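Long-range contacts in VAL-1 (Chlorella virus, PDB 3GNE), which catalyses the eliminative cleavage of alginate as a viral family 14 polysaccharide lyase with pH-dependent modes of action: residues 5-10 / 236-241; 17-22 / 63-68; 70-75 / 171-176; 90-95 / 114-119; 95-100 / 212-217. All blocks are in the same frame, centred on the assembly; numbering follows the deposited sequence.

Overall arrangement
From the N terminus, strand 3-6 pairs at once with the last strand, 231-241, so interaction 1 closes a loop around nearly the whole chain and the other four contacts nest inside it. Interaction 2 closes next, fastening the turn at 17-20 to the loop after strand 59-63, before interaction 3 opens by pairing strands 72-80 and 166-173. Interaction 4 nests within interaction 3. Interaction 5 crosses both and shares Gly95 with interaction 4, because strand 91-99 lies between 112-119 and 212-221. Interactions 1 and 3 belong to one sheet, interactions 4 and 5 to the other; interaction 2 lies where Trp19 meets the first sheet and Ala63 the second.

Interaction 1: 5-10 / 236-241; sequences STLDLN and TNFQMK
Ser5 forms an antiparallel hydrogen-bonded pair with Met240. Its carbonyl O accepts Met240 N at 2.9 Å, almost straight (174°) and nearly along the C=O axis, while the return bond from Ser5 N to Met240 O is weak at 3.3 Å. Ser5 OG, held in the crowded position between backbone N and carbonyl carbon (chi1 59°), lies beside Met240 CB and CE and is hydrogen-bonded to Trp19 NE1. Thr6 follows on the other face as the non-hydrogen-bonded partner of Gln239. The two side chains run alongside each other, with Thr6 OG1 3.7 Å from Gln239 CG. One water joins three polar groups here: it donates to Asn237 OD1, accepts from Gln239 NE2 and is hydrogen-bonded to Thr6 OG1. Leu7 leaves the strand, yet Leu7 N still binds Phe238 O at 2.8 Å, in the carbonyl plane. Beyond it a second water spans Leu7 O and Phe238 N, continuing the link as the backbones diverge. Leu7 CB rests on Phe238 CB at 3.8 Å. Asp8 OD2 then accepts Asn10 N in an Asx turn, and Leu9 CD2 meets Phe238 CD2 at 4.2 Å, the side chains crossing nearly at right angles. Phe238 in turn meets Trp217 of the facing sheet edge-to-face. Terminal strands paired within one sheet, with aromatic residues filling the interior, fit the jelly-roll beta-sandwich of the concanavalin clan.

Interaction 2: 17-22 / 63-68; sequences GSWNVD and AVPDGL
The backbones of 17-22 and 63-68 run nearly antiparallel, 166° apart over the touching parts, although 63-68 is irregular and 17-22 passes from a 3-10 turn (18-19) into strand 21-25. One strong bond joins them: Asp66 N reaches Ser18 O at 2.8 Å, nearly along the C=O axis. A second, from Val64 N to Trp19 O, is bent and weak at 3.1 Å. Pro65 begins a type II turn closed by Leu68 N on Pro65 O, with Gly67 at the position of positive phi (104°). Trp19 carries the apolar part of the contact. Its CG stands anti to the carbonyl carbon (chi1 -85°), which presents one face of the indole to Pro65. Pro65 CG sits over that face, 3.9 Å from the centroid of the five-membered ring of Trp19, a CH-pi contact displaced toward the rim. Ala63 CB approaches the indole obliquely, 3.8 Å from Trp19 CE3, and Val21 CG2 adds a looser touch on the same methyl. On the solvent side a water donates to Asp66 O and is hydrogen-bonded to Ser18 OG at 2.9 Å, while Asp66 OD2 lies 3.5 Å from Ser18 CB. Trp19, its NE1 held by Ser5 OG, and Pro65 both pack on Met240 of strand 231-241, and Ala63 is backbone-bonded to Phe215 of strand 212-221, so the contact lies at one edge of the sandwich and reaches both of its sheets.

Interaction 3: 70-75 / 171-176; sequences KNAITF and GTKMNT
Strands 72-80 and 166-173 are antiparallel neighbours in one sheet of the lyase's jelly-roll beta-sandwich, and this contact is the end of their pairing, the axes of 72-75 and 171-173 approaching to 4.7 Å. Ile73 and Thr172 form the hydrogen-bonded pair: Ile73 N gives to Thr172 O at 3.0 Å and Thr172 N to Ile73 O at 2.9 Å, both nearly along the C=O axis. Two residues on, Met174 N reaches Asn71 O at 2.8 Å from above the carbonyl plane, which holds the chains together just past the strand ends. Met174 CB and CG lie against the carbonyl oxygens of Asn71 and Lys70, and the bent thioether turns away to pack on Ile98 and Ile212 of the facing sheet. Ile73 O is gripped twice, by Thr172 N and by a water that donates to it. That water accepts from Thr172 OG1, which stands anti to the carbonyl carbon (chi1 -54°) and also binds Asn115 ND2, a polar link between the two sheets. On the opposite face Ala72 CB lies 4.0 Å from Lys173 CG. Farther along, Thr74 OG1, hydrogen-bonded to Tyr189 OH, lies against the bare backbone of Gly171, 3.3 Å from its CA.

Interaction 4: 90-95 / 114-119; sequences GGKHGG and SNRIMW. With FLC (citrate anion), chain C.
Antiparallel backbone hydrogen bonds join 90-95 to 114-119, with a shift of one residue. Gly91 and Trp119 exchange two bonds, the shorter, Trp119 N to Gly91 O, at 2.8 Å. His93 N gives to Ile117 O at 2.9 Å, but Ile117 N returns to Gly94 O, also at 2.9 Å. This beta bulge leaves the buried Gly94 N without a partner in the model. CH-pi contacts come from Trp119, whose CG takes the crowded position between backbone N and carbonyl carbon (chi1 82°), laying the indole flat against the two glycines. Gly91 CA sits over the six-membered ring, 3.3 Å from the centroid and 2° off the ring normal, and Gly90 CA lies over the five-membered ring. His93 touches the indole rim to rim, its NE2 bound to Tyr81 OH. The strands lie within the sandwich's seven-stranded sheet, and their other face carries Lys92, Arg116 and Met118 in a probable substrate groove, here occupied by a citrate probably from the crystallisation liquor. Lys92 NZ binds citrate OB1 at 2.7 Å and OHB at 3.0 Å, and also the protein carbonyl Gly222 O. Arg116 meets one carboxylate edge-on with both terminal nitrogens, NH2 reaching OA2 at 2.8 Å. Lys92 CE lies over one face of the Arg116 guanidinium, and Met118 runs alongside Lys92 with SD 3.4 Å from NZ. Tyr128, Tyr130, Gly105 and His147 also hydrogen-bond the citrate.

Interaction 5: 95-100 / 212-217; sequences GTFIGH and ISRFDW
Arg214 holds CG between its backbone N and carbonyl carbon (chi1 71°) and runs extended to NE, while Phe97 sets its CG anti to the carbonyl carbon (chi1 -84°); from paired positions on one face of the sheet, these torsions stack the flat ends. The guanidinium lies on the ring with planes 23° apart and CZ of Arg214 4.1 Å from the Phe97 centroid, a cation-pi contact in which NH2 stands over the ring centre. Asp216, its CG anti to the backbone N, fixes the rotation of that guanidinium: OD1 lies in its plane and accepts Arg214 NE at 3.0 Å and NH2 at 3.2 Å, a side-on salt bridge. Asp216 CB touches Phe97 CD1 at 3.5 Å. The backbone pairs Gly95 with Asp216, then Phe97 with Arg214, until a classic bulge sets Ser213 and Arg214 together opposite Phe97. Phe97 O accepts Ser213 N at 2.9 Å and, weakly, Arg214 N at 3.4 Å. Ser213 OG adds a side-chain bond beside the bulge, donating to Gly99 O at 2.7 Å, on a lone pair. On the reverse face Ile98 CD1 presses tightly on Ile212 CG1 at 3.4 Å. That face looks into the sandwich, toward Ile73 and Thr172 of the other sheet, where Phe215 stacks on Phe75; within its own sheet the pair is flanked by strand 112-119 beyond 91-99 and strand 59-63 beyond 212-221.

Interaction 1: 5-10 / 236-241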
# COMPACT_ATOMS: atom_id res chain seq x y z
N SER A 5 -1.87 -3.49 16.64
CA SER A 5 -0.78 -2.68 17.16
C SER A 5 -0.66 -1.44 16.27
O SER A 5 -1.17 -1.41 15.13
CB SER A 5 0.57 -3.38 17.14
OG SER A 5 0.92 -3.78 15.81
N THR A 6 0.02 -0.45 16.81
CA THR A 6 0.22 0.83 16.14
C THR A 6 1.72 1.09 16.08
O THR A 6 2.39 0.98 17.12
CB THR A 6 -0.46 1.94 16.96
OG1 THR A 6 -1.87 1.67 17.03
CG2 THR A 6 -0.23 3.31 16.28
N LEU A 7 2.22 1.44 14.91
CA LEU A 7 3.64 1.72 14.80
C LEU A 7 4.00 2.95 15.59
O LEU A 7 3.37 4.01 15.44
CB LEU A 7 3.94 1.91 13.33
CG LEU A 7 5.38 2.31 12.99
CD1 LEU A 7 6.42 1.29 13.50
CD2 LEU A 7 5.48 2.49 11.48
N ASP A 8 5.06 2.85 16.42
CA ASP A 8 5.59 4.03 17.07
C ASP A 8 6.64 4.66 16.17
O ASP A 8 7.75 4.12 15.96
CB ASP A 8 6.22 3.57 18.38
CG ASP A 8 6.78 4.73 19.17
OD1 ASP A 8 7.16 4.48 20.35
OD2 ASP A 8 6.88 5.88 18.66
N LEU A 9 6.35 5.80 15.57
CA LEU A 9 7.27 6.41 14.61
C LEU A 9 8.56 6.89 15.28
O LEU A 9 9.56 7.09 14.60
CB LEU A 9 6.63 7.60 13.89
CG LEU A 9 5.51 7.20 12.94
CD1 LEU A 9 4.88 8.48 12.41
CD2 LEU A 9 5.99 6.31 11.81
N ASN A 10 8.54 7.04 16.60
CA ASN A 10 9.81 7.35 17.26
C ASN A 10 10.77 6.18 17.25
O ASN A 10 11.98 6.35 17.56
CB ASN A 10 9.52 7.74 18.72
CG ASN A 10 8.77 9.07 18.76
OD1 ASN A 10 7.85 9.21 19.56
ND2 ASN A 10 9.19 9.94 17.87
N THR A 236 0.56 9.41 9.23
CA THR A 236 0.58 9.14 10.68
C THR A 236 -0.28 7.95 10.99
O THR A 236 -1.07 7.50 10.17
CB THR A 236 0.10 10.41 11.45
OG1 THR A 236 0.41 10.26 12.84
CG2 THR A 236 -1.41 10.64 11.24
N ASN A 237 -0.16 7.47 12.23
CA ASN A 237 -1.07 6.48 12.79
C ASN A 237 -1.11 5.21 11.94
O ASN A 237 -2.19 4.74 11.54
CB ASN A 237 -2.50 7.06 12.95
CG ASN A 237 -3.26 6.26 13.99
OD1 ASN A 237 -2.69 5.58 14.84
ND2 ASN A 237 -4.60 6.35 13.91
N PHE A 238 0.05 4.66 11.66
CA PHE A 238 0.13 3.38 10.96
C PHE A 238 -0.31 2.26 11.90
O PHE A 238 0.24 2.12 13.00
CB PHE A 238 1.59 3.11 10.53
CG PHE A 238 2.04 4.02 9.41
CD1 PHE A 238 1.91 3.59 8.09
CD2 PHE A 238 2.61 5.26 9.64
CE1 PHE A 238 2.40 4.43 7.05
CE2 PHE A 238 3.07 6.09 8.65
CZ PHE A 238 2.95 5.66 7.33
N GLN A 239 -1.32 1.49 11.52
CA GLN A 239 -1.90 0.45 12.33
C GLN A 239 -1.98 -0.86 11.56
O GLN A 239 -2.17 -0.89 10.36
CB GLN A 239 -3.35 0.84 12.75
CG GLN A 239 -3.35 2.09 13.62
CD GLN A 239 -4.74 2.53 13.98
OE1 GLN A 239 -5.59 2.50 13.07
NE2 GLN A 239 -5.03 2.93 15.21
N MET A 240 -1.84 -1.92 12.37
CA MET A 240 -2.09 -3.27 11.87
C MET A 240 -3.41 -3.71 12.51
O MET A 240 -3.51 -3.63 13.75
CB MET A 240 -0.97 -4.25 12.20
CG MET A 240 -1.18 -5.58 11.51
SD MET A 240 0.13 -6.79 11.76
CE MET A 240 0.04 -7.06 13.59
N LYS A 241 -4.38 -4.13 11.72
CA LYS A 241 -5.73 -4.37 12.23
C LYS A 241 -6.22 -5.75 11.81
O LYS A 241 -5.75 -6.27 10.80
CB LYS A 241 -6.70 -3.30 11.69
CG LYS A 241 -6.29 -1.87 12.10
CD LYS A 241 -7.24 -0.81 11.54
CE LYS A 241 -8.63 -0.98 12.12
NZ LYS A 241 -9.54 0.13 11.68
O HOH W 1 -3.65 4.11 16.92
O HOH W 2 2.26 5.52 13.34

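Interaction 2: 17-22 / 63-68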
# COMPACT_ATOMS: atom_id res chain seq x y z
N GLY A 17 9.95 -1.29 17.15
CA GLY A 17 9.30 -2.06 18.23
C GLY A 17 8.78 -3.38 17.65
O GLY A 17 9.50 -4.05 16.87
N SER A 18 7.56 -3.74 18.01
CA SER A 18 7.06 -5.03 17.61
C SER A 18 6.74 -5.05 16.12
O SER A 18 6.38 -6.15 15.63
CB SER A 18 5.80 -5.40 18.38
OG SER A 18 4.77 -4.49 18.03
N TRP A 19 6.83 -3.94 15.40
CA TRP A 19 6.61 -4.00 13.96
C TRP A 19 7.80 -4.60 13.21
O TRP A 19 7.63 -4.99 12.02
CB TRP A 19 6.30 -2.60 13.37
CG TRP A 19 4.83 -2.31 13.51
CD1 TRP A 19 4.04 -2.54 14.60
CD2 TRP A 19 3.98 -1.75 12.51
NE1 TRP A 19 2.73 -2.16 14.34
CE2 TRP A 19 2.69 -1.66 13.05
CE3 TRP A 19 4.21 -1.31 11.19
CZ2 TRP A 19 1.61 -1.15 12.33
CZ3 TRP A 19 3.13 -0.80 10.47
CH2 TRP A 19 1.83 -0.73 11.04
N ASN A 20 9.00 -4.66 13.82
CA ASN A 20 10.16 -5.23 13.10
C ASN A 20 10.37 -4.51 11.76
O ASN A 20 10.42 -5.12 10.68
CB ASN A 20 9.99 -6.72 12.89
CG ASN A 20 9.55 -7.44 14.18
OD1 ASN A 20 8.52 -8.13 14.22
ND2 ASN A 20 10.38 -7.26 15.18
N VAL A 21 10.48 -3.19 11.87
CA VAL A 21 10.67 -2.35 10.67
C VAL A 21 12.09 -2.49 10.17
O VAL A 21 13.03 -2.44 10.97
CB VAL A 21 10.39 -0.89 11.01
CG1 VAL A 21 10.78 0.03 9.86
CG2 VAL A 21 8.88 -0.72 11.30
N ASP A 22 12.21 -2.66 8.86
CA ASP A 22 13.54 -2.79 8.26
C ASP A 22 13.52 -2.02 6.92
O ASP A 22 12.45 -1.61 6.45
CB ASP A 22 13.88 -4.26 8.04
CG ASP A 22 15.36 -4.58 7.94
OD1 ASP A 22 16.24 -3.72 8.17
OD2 ASP A 22 15.66 -5.79 7.64
N ALA A 63 7.84 -3.96 7.09
CA ALA A 63 7.60 -4.39 8.45
C ALA A 63 6.97 -5.77 8.40
O ALA A 63 6.16 -6.08 7.52
CB ALA A 63 6.69 -3.44 9.19
N VAL A 64 7.28 -6.59 9.38
CA VAL A 64 6.63 -7.90 9.58
C VAL A 64 6.18 -7.92 11.04
O VAL A 64 6.87 -8.45 11.91
CB VAL A 64 7.56 -9.07 9.23
CG1 VAL A 64 6.80 -10.37 9.29
CG2 VAL A 64 8.16 -8.95 7.80
N PRO A 65 5.07 -7.26 11.38
CA PRO A 65 4.80 -7.06 12.80
C PRO A 65 4.45 -8.32 13.53
O PRO A 65 3.78 -9.22 13.02
CB PRO A 65 3.67 -6.03 12.81
CG PRO A 65 3.87 -5.34 11.44
CD PRO A 65 4.18 -6.51 10.49
N ASP A 66 4.92 -8.34 14.81
CA ASP A 66 4.44 -9.43 15.68
C ASP A 66 2.92 -9.37 15.76
O ASP A 66 2.35 -8.31 16.07
CB ASP A 66 5.03 -9.23 17.06
CG ASP A 66 6.53 -9.17 17.06
OD1 ASP A 66 7.20 -9.69 16.14
OD2 ASP A 66 7.09 -8.66 18.03
N GLY A 67 2.24 -10.50 15.52
CA GLY A 67 0.78 -10.45 15.51
C GLY A 67 0.22 -10.49 14.08
O GLY A 67 -1.00 -10.53 13.88
N LEU A 68 1.13 -10.44 13.08
CA LEU A 68 0.64 -10.53 11.69
C LEU A 68 -0.07 -11.84 11.43
O LEU A 68 0.49 -12.93 11.62
CB LEU A 68 1.86 -10.39 10.75
CG LEU A 68 1.58 -10.83 9.29
CD1 LEU A 68 0.64 -9.94 8.56
CD2 LEU A 68 2.89 -10.85 8.51
O HOH W 3 2.90 -5.63 16.15

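Interaction 3: 70-75 / 171-176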
# COMPACT_ATOMS: atom_id res chain seq x y z
N LYS A 70 -1.10 -14.28 8.91
CA LYS A 70 -0.63 -14.47 7.53
C LYS A 70 -1.77 -14.81 6.60
O LYS A 70 -1.56 -14.76 5.41
CB LYS A 70 0.43 -15.57 7.50
CG LYS A 70 1.67 -15.14 8.34
CD LYS A 70 2.59 -16.36 8.42
CE LYS A 70 3.95 -15.97 8.88
NZ LYS A 70 4.50 -16.74 10.00
N ASN A 71 -2.94 -15.18 7.16
CA ASN A 71 -4.06 -15.47 6.28
C ASN A 71 -4.97 -14.28 6.03
O ASN A 71 -5.71 -14.30 5.04
CB ASN A 71 -4.87 -16.64 6.86
CG ASN A 71 -4.01 -17.90 6.70
OD1 ASN A 71 -3.54 -18.53 7.62
ND2 ASN A 71 -3.73 -18.24 5.45
N ALA A 72 -4.97 -13.27 6.88
CA ALA A 72 -5.88 -12.12 6.63
C ALA A 72 -5.44 -11.01 7.54
O ALA A 72 -5.35 -11.21 8.76
CB ALA A 72 -7.33 -12.54 6.93
N ILE A 73 -5.18 -9.82 6.97
CA ILE A 73 -4.77 -8.72 7.80
C ILE A 73 -5.12 -7.41 7.11
O ILE A 73 -5.22 -7.38 5.86
CB ILE A 73 -3.23 -8.82 8.03
CG1 ILE A 73 -2.79 -8.10 9.30
CG2 ILE A 73 -2.44 -8.33 6.82
CD1 ILE A 73 -3.34 -8.70 10.57
N THR A 74 -5.24 -6.37 7.91
CA THR A 74 -5.48 -5.02 7.39
C THR A 74 -4.37 -4.10 7.90
O THR A 74 -3.91 -4.22 9.03
CB THR A 74 -6.87 -4.58 7.86
OG1 THR A 74 -7.78 -5.44 7.14
CG2 THR A 74 -7.13 -3.12 7.51
N PHE A 75 -3.94 -3.19 7.02
CA PHE A 75 -3.07 -2.11 7.46
C PHE A 75 -3.79 -0.79 7.19
O PHE A 75 -4.61 -0.68 6.24
CB PHE A 75 -1.72 -2.15 6.69
CG PHE A 75 -0.84 -3.27 7.30
CD1 PHE A 75 -0.08 -2.99 8.42
CD2 PHE A 75 -0.82 -4.52 6.72
CE1 PHE A 75 0.68 -3.99 9.03
CE2 PHE A 75 -0.04 -5.54 7.28
CZ PHE A 75 0.72 -5.22 8.38
N GLY A 171 -7.28 -4.04 3.31
CA GLY A 171 -7.39 -5.41 3.82
C GLY A 171 -7.02 -6.42 2.76
O GLY A 171 -7.26 -6.23 1.56
N THR A 172 -6.40 -7.49 3.24
CA THR A 172 -5.98 -8.58 2.35
C THR A 172 -6.37 -9.90 2.98
O THR A 172 -5.99 -10.11 4.14
CB THR A 172 -4.45 -8.57 2.14
OG1 THR A 172 -4.04 -7.28 1.70
CG2 THR A 172 -4.09 -9.53 1.04
N LYS A 173 -7.10 -10.76 2.28
CA LYS A 173 -7.46 -12.07 2.85
C LYS A 173 -7.08 -13.14 1.85
O LYS A 173 -7.52 -13.13 0.69
CB LYS A 173 -8.98 -12.12 3.11
CG LYS A 173 -9.41 -13.51 3.63
CD LYS A 173 -10.89 -13.50 4.00
CE LYS A 173 -11.14 -14.80 4.77
NZ LYS A 173 -11.18 -15.99 3.89
N MET A 174 -6.21 -14.04 2.30
CA MET A 174 -5.76 -15.10 1.41
C MET A 174 -6.93 -15.97 0.94
O MET A 174 -7.89 -16.19 1.66
CB MET A 174 -4.72 -16.02 2.10
CG MET A 174 -3.36 -15.36 2.29
SD MET A 174 -2.46 -15.07 0.75
CE MET A 174 -2.79 -16.57 -0.16
N ASN A 175 -6.74 -16.45 -0.31
CA ASN A 175 -7.63 -17.55 -0.69
C ASN A 175 -7.35 -18.78 0.17
O ASN A 175 -6.28 -18.91 0.81
CB ASN A 175 -7.35 -17.94 -2.14
CG ASN A 175 -5.87 -18.25 -2.40
OD1 ASN A 175 -5.05 -17.32 -2.54
ND2 ASN A 175 -5.50 -19.55 -2.42
N THR A 176 -8.31 -19.69 0.14
CA THR A 176 -8.12 -21.01 0.78
C THR A 176 -7.58 -21.99 -0.25
O THR A 176 -7.49 -21.64 -1.42
CB THR A 176 -9.37 -21.57 1.41
OG1 THR A 176 -10.36 -21.75 0.38
CG2 THR A 176 -9.96 -20.57 2.39
O HOH W 4 -3.77 -5.78 4.03

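Interaction 4: 90-95 / 114-119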
# COMPACT_ATOMS: atom_id res chain seq x y z
N GLY A 90 -1.34 10.28 -10.06
CA GLY A 90 -1.39 9.22 -9.07
C GLY A 90 -0.02 8.82 -8.54
O GLY A 90 1.05 9.37 -8.93
N GLY A 91 -0.01 7.91 -7.60
CA GLY A 91 1.21 7.50 -6.91
C GLY A 91 0.86 6.45 -5.89
O GLY A 91 -0.31 6.04 -5.76
N LYS A 92 1.87 6.02 -5.16
CA LYS A 92 1.70 4.93 -4.21
C LYS A 92 1.71 5.39 -2.76
O LYS A 92 2.44 6.32 -2.40
CB LYS A 92 2.87 3.93 -4.34
CG LYS A 92 2.70 2.88 -5.41
CD LYS A 92 2.61 3.47 -6.81
CE LYS A 92 2.57 2.30 -7.80
NZ LYS A 92 2.34 2.86 -9.19
N HIS A 93 0.99 4.64 -1.94
CA HIS A 93 1.17 4.68 -0.49
C HIS A 93 1.95 3.45 -0.06
O HIS A 93 3.16 3.50 0.12
CB HIS A 93 -0.19 4.75 0.22
CG HIS A 93 -0.80 6.12 0.16
ND1 HIS A 93 -1.99 6.36 0.82
CD2 HIS A 93 -0.42 7.26 -0.45
CE1 HIS A 93 -2.29 7.63 0.60
NE2 HIS A 93 -1.38 8.22 -0.16
N GLY A 94 1.27 2.29 0.05
CA GLY A 94 1.90 1.05 0.44
C GLY A 94 0.85 -0.03 0.53
O GLY A 94 -0.30 0.17 0.14
N GLY A 95 1.24 -1.18 1.07
CA GLY A 95 0.25 -2.27 1.17
C GLY A 95 0.97 -3.53 1.59
O GLY A 95 1.99 -3.52 2.26
N SER A 114 1.06 -8.66 -4.66
CA SER A 114 1.02 -7.50 -3.77
C SER A 114 -0.34 -6.79 -3.93
O SER A 114 -1.00 -6.85 -4.99
CB SER A 114 2.16 -6.49 -3.99
OG SER A 114 2.03 -5.99 -5.33
N ASN A 115 -0.71 -6.13 -2.81
CA ASN A 115 -1.99 -5.43 -2.68
C ASN A 115 -1.69 -4.05 -2.13
O ASN A 115 -1.34 -3.98 -0.95
CB ASN A 115 -2.90 -6.21 -1.71
CG ASN A 115 -4.34 -5.77 -1.78
OD1 ASN A 115 -4.71 -5.19 -2.82
ND2 ASN A 115 -5.11 -6.00 -0.73
N ARG A 116 -1.77 -3.01 -2.96
CA ARG A 116 -1.34 -1.70 -2.52
C ARG A 116 -2.43 -0.66 -2.73
O ARG A 116 -3.30 -0.81 -3.58
CB ARG A 116 -0.11 -1.24 -3.29
CG ARG A 116 1.16 -1.95 -2.83
CD ARG A 116 2.41 -1.37 -3.54
NE ARG A 116 2.35 -1.86 -4.97
CZ ARG A 116 3.18 -1.46 -5.92
NH1 ARG A 116 4.13 -0.54 -5.65
NH2 ARG A 116 3.11 -1.94 -7.18
N ILE A 117 -2.32 0.42 -1.96
CA ILE A 117 -3.10 1.62 -2.22
C ILE A 117 -2.33 2.53 -3.15
O ILE A 117 -1.12 2.82 -2.89
CB ILE A 117 -3.33 2.38 -0.89
CG1 ILE A 117 -4.26 1.61 0.06
CG2 ILE A 117 -3.84 3.79 -1.19
CD1 ILE A 117 -5.72 1.54 -0.39
N MET A 118 -2.99 3.02 -4.19
CA MET A 118 -2.52 4.15 -4.95
C MET A 118 -3.51 5.32 -4.83
O MET A 118 -4.71 5.14 -4.77
CB MET A 118 -2.41 3.88 -6.45
CG MET A 118 -1.10 3.18 -6.82
SD MET A 118 -1.00 2.93 -8.62
CE MET A 118 -0.76 4.60 -9.22
N TRP A 119 -2.94 6.53 -4.83
CA TRP A 119 -3.76 7.70 -5.11
C TRP A 119 -3.85 7.88 -6.62
O TRP A 119 -3.06 7.27 -7.36
CB TRP A 119 -3.26 8.94 -4.40
CG TRP A 119 -2.12 9.73 -5.01
CD1 TRP A 119 -2.24 10.68 -5.99
CD2 TRP A 119 -0.72 9.67 -4.68
NE1 TRP A 119 -1.01 11.22 -6.32
CE2 TRP A 119 -0.06 10.60 -5.51
CE3 TRP A 119 0.03 8.91 -3.78
CZ2 TRP A 119 1.31 10.82 -5.47
CZ3 TRP A 119 1.39 9.12 -3.74
CH2 TRP A 119 2.03 10.07 -4.57
CAC FLC C . 5.53 -0.17 -9.03
CA FLC C . 6.19 0.24 -10.33
CB FLC C . 5.28 1.20 -11.11
CBC FLC C . 4.00 0.44 -11.42
CG FLC C . 5.98 1.58 -12.41
CGC FLC C . 5.18 2.54 -13.31
OA1 FLC C . 5.32 0.68 -8.18
OA2 FLC C . 5.22 -1.34 -8.91
OB1 FLC C . 2.98 0.77 -10.78
OB2 FLC C . 4.05 -0.51 -12.24
OG1 FLC C . 3.97 2.65 -13.13
OG2 FLC C . 5.83 3.13 -14.22
OHB FLC C . 5.07 2.36 -10.33

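Interaction 5: 95-100 / 212-217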
# COMPACT_ATOMS: atom_id res chain seq x y z
N GLY A 95 1.24 -1.18 1.07
CA GLY A 95 0.25 -2.27 1.17
C GLY A 95 0.97 -3.53 1.59
O GLY A 95 1.99 -3.52 2.26
N THR A 96 0.38 -4.64 1.21
CA THR A 96 0.81 -5.94 1.68
C THR A 96 1.38 -6.75 0.55
O THR A 96 0.90 -6.68 -0.56
CB THR A 96 -0.46 -6.61 2.28
OG1 THR A 96 -0.13 -7.73 3.06
CG2 THR A 96 -1.29 -7.08 1.12
N PHE A 97 2.43 -7.52 0.87
CA PHE A 97 3.01 -8.47 -0.09
C PHE A 97 2.74 -9.90 0.38
O PHE A 97 2.68 -10.12 1.59
CB PHE A 97 4.52 -8.25 -0.24
CG PHE A 97 4.81 -7.12 -1.26
CD1 PHE A 97 4.45 -5.81 -0.99
CD2 PHE A 97 5.44 -7.41 -2.47
CE1 PHE A 97 4.73 -4.79 -1.91
CE2 PHE A 97 5.71 -6.43 -3.42
CZ PHE A 97 5.34 -5.12 -3.12
N ILE A 98 2.53 -10.77 -0.60
CA ILE A 98 2.18 -12.17 -0.44
C ILE A 98 3.36 -13.04 -0.86
O ILE A 98 3.89 -12.76 -1.94
CB ILE A 98 1.02 -12.58 -1.36
CG1 ILE A 98 -0.30 -11.86 -1.09
CG2 ILE A 98 0.77 -14.08 -1.26
CD1 ILE A 98 -0.38 -11.59 0.40
N GLY A 99 3.73 -14.04 -0.09
CA GLY A 99 4.73 -15.01 -0.61
C GLY A 99 6.10 -14.34 -0.69
O GLY A 99 6.51 -13.55 0.18
N HIS A 100 6.82 -14.69 -1.73
CA HIS A 100 8.14 -14.07 -2.02
C HIS A 100 8.27 -13.92 -3.52
O HIS A 100 7.46 -14.53 -4.26
CB HIS A 100 9.29 -14.92 -1.43
CG HIS A 100 9.43 -16.25 -2.09
ND1 HIS A 100 10.27 -16.49 -3.15
CD2 HIS A 100 8.78 -17.41 -1.81
CE1 HIS A 100 10.13 -17.79 -3.47
NE2 HIS A 100 9.23 -18.36 -2.67
N ILE A 212 0.48 -14.11 3.46
CA ILE A 212 0.92 -12.70 3.62
C ILE A 212 2.26 -12.65 4.33
O ILE A 212 2.40 -13.32 5.37
CB ILE A 212 -0.17 -11.96 4.37
CG1 ILE A 212 -1.47 -11.95 3.58
CG2 ILE A 212 0.31 -10.54 4.70
CD1 ILE A 212 -2.74 -11.56 4.34
N SER A 213 3.20 -11.92 3.76
CA SER A 213 4.59 -11.99 4.30
C SER A 213 5.09 -10.69 4.79
O SER A 213 5.99 -10.72 5.62
CB SER A 213 5.50 -12.60 3.24
OG SER A 213 5.46 -11.84 2.05
N ARG A 214 4.60 -9.52 4.34
CA ARG A 214 5.08 -8.27 4.93
C ARG A 214 4.15 -7.13 4.61
O ARG A 214 3.36 -7.20 3.66
CB ARG A 214 6.50 -7.85 4.44
CG ARG A 214 6.54 -7.37 2.98
CD ARG A 214 7.98 -6.96 2.65
NE ARG A 214 8.17 -6.25 1.38
CZ ARG A 214 8.29 -6.82 0.18
NH1 ARG A 214 8.17 -8.17 0.09
NH2 ARG A 214 8.48 -6.05 -0.87
N PHE A 215 4.26 -6.07 5.39
CA PHE A 215 3.80 -4.75 5.02
C PHE A 215 4.93 -4.02 4.32
O PHE A 215 6.07 -4.04 4.80
CB PHE A 215 3.42 -3.96 6.28
CG PHE A 215 2.87 -2.56 6.00
CD1 PHE A 215 1.70 -2.38 5.27
CD2 PHE A 215 3.58 -1.46 6.51
CE1 PHE A 215 1.18 -1.09 5.06
CE2 PHE A 215 3.03 -0.19 6.31
CZ PHE A 215 1.85 -0.00 5.60
N ASP A 216 4.62 -3.43 3.16
CA ASP A 216 5.62 -2.70 2.43
C ASP A 216 5.10 -1.29 2.21
O ASP A 216 4.08 -1.08 1.55
CB ASP A 216 5.85 -3.38 1.08
CG ASP A 216 7.12 -2.84 0.43
OD1 ASP A 216 8.22 -3.33 0.77
OD2 ASP A 216 7.08 -1.90 -0.35
N TRP A 217 5.79 -0.32 2.77
CA TRP A 217 5.48 1.08 2.63
C TRP A 217 6.45 1.66 1.61
O TRP A 217 7.64 1.53 1.76
CB TRP A 217 5.66 1.84 3.96
CG TRP A 217 5.23 3.26 3.71
CD1 TRP A 217 6.03 4.36 3.59
CD2 TRP A 217 3.88 3.70 3.57
NE1 TRP A 217 5.26 5.45 3.36
CE2 TRP A 217 3.92 5.10 3.36
CE3 TRP A 217 2.65 3.06 3.63
CZ2 TRP A 217 2.77 5.87 3.18
CZ3 TRP A 217 1.49 3.83 3.45
CH2 TRP A 217 1.57 5.20 3.24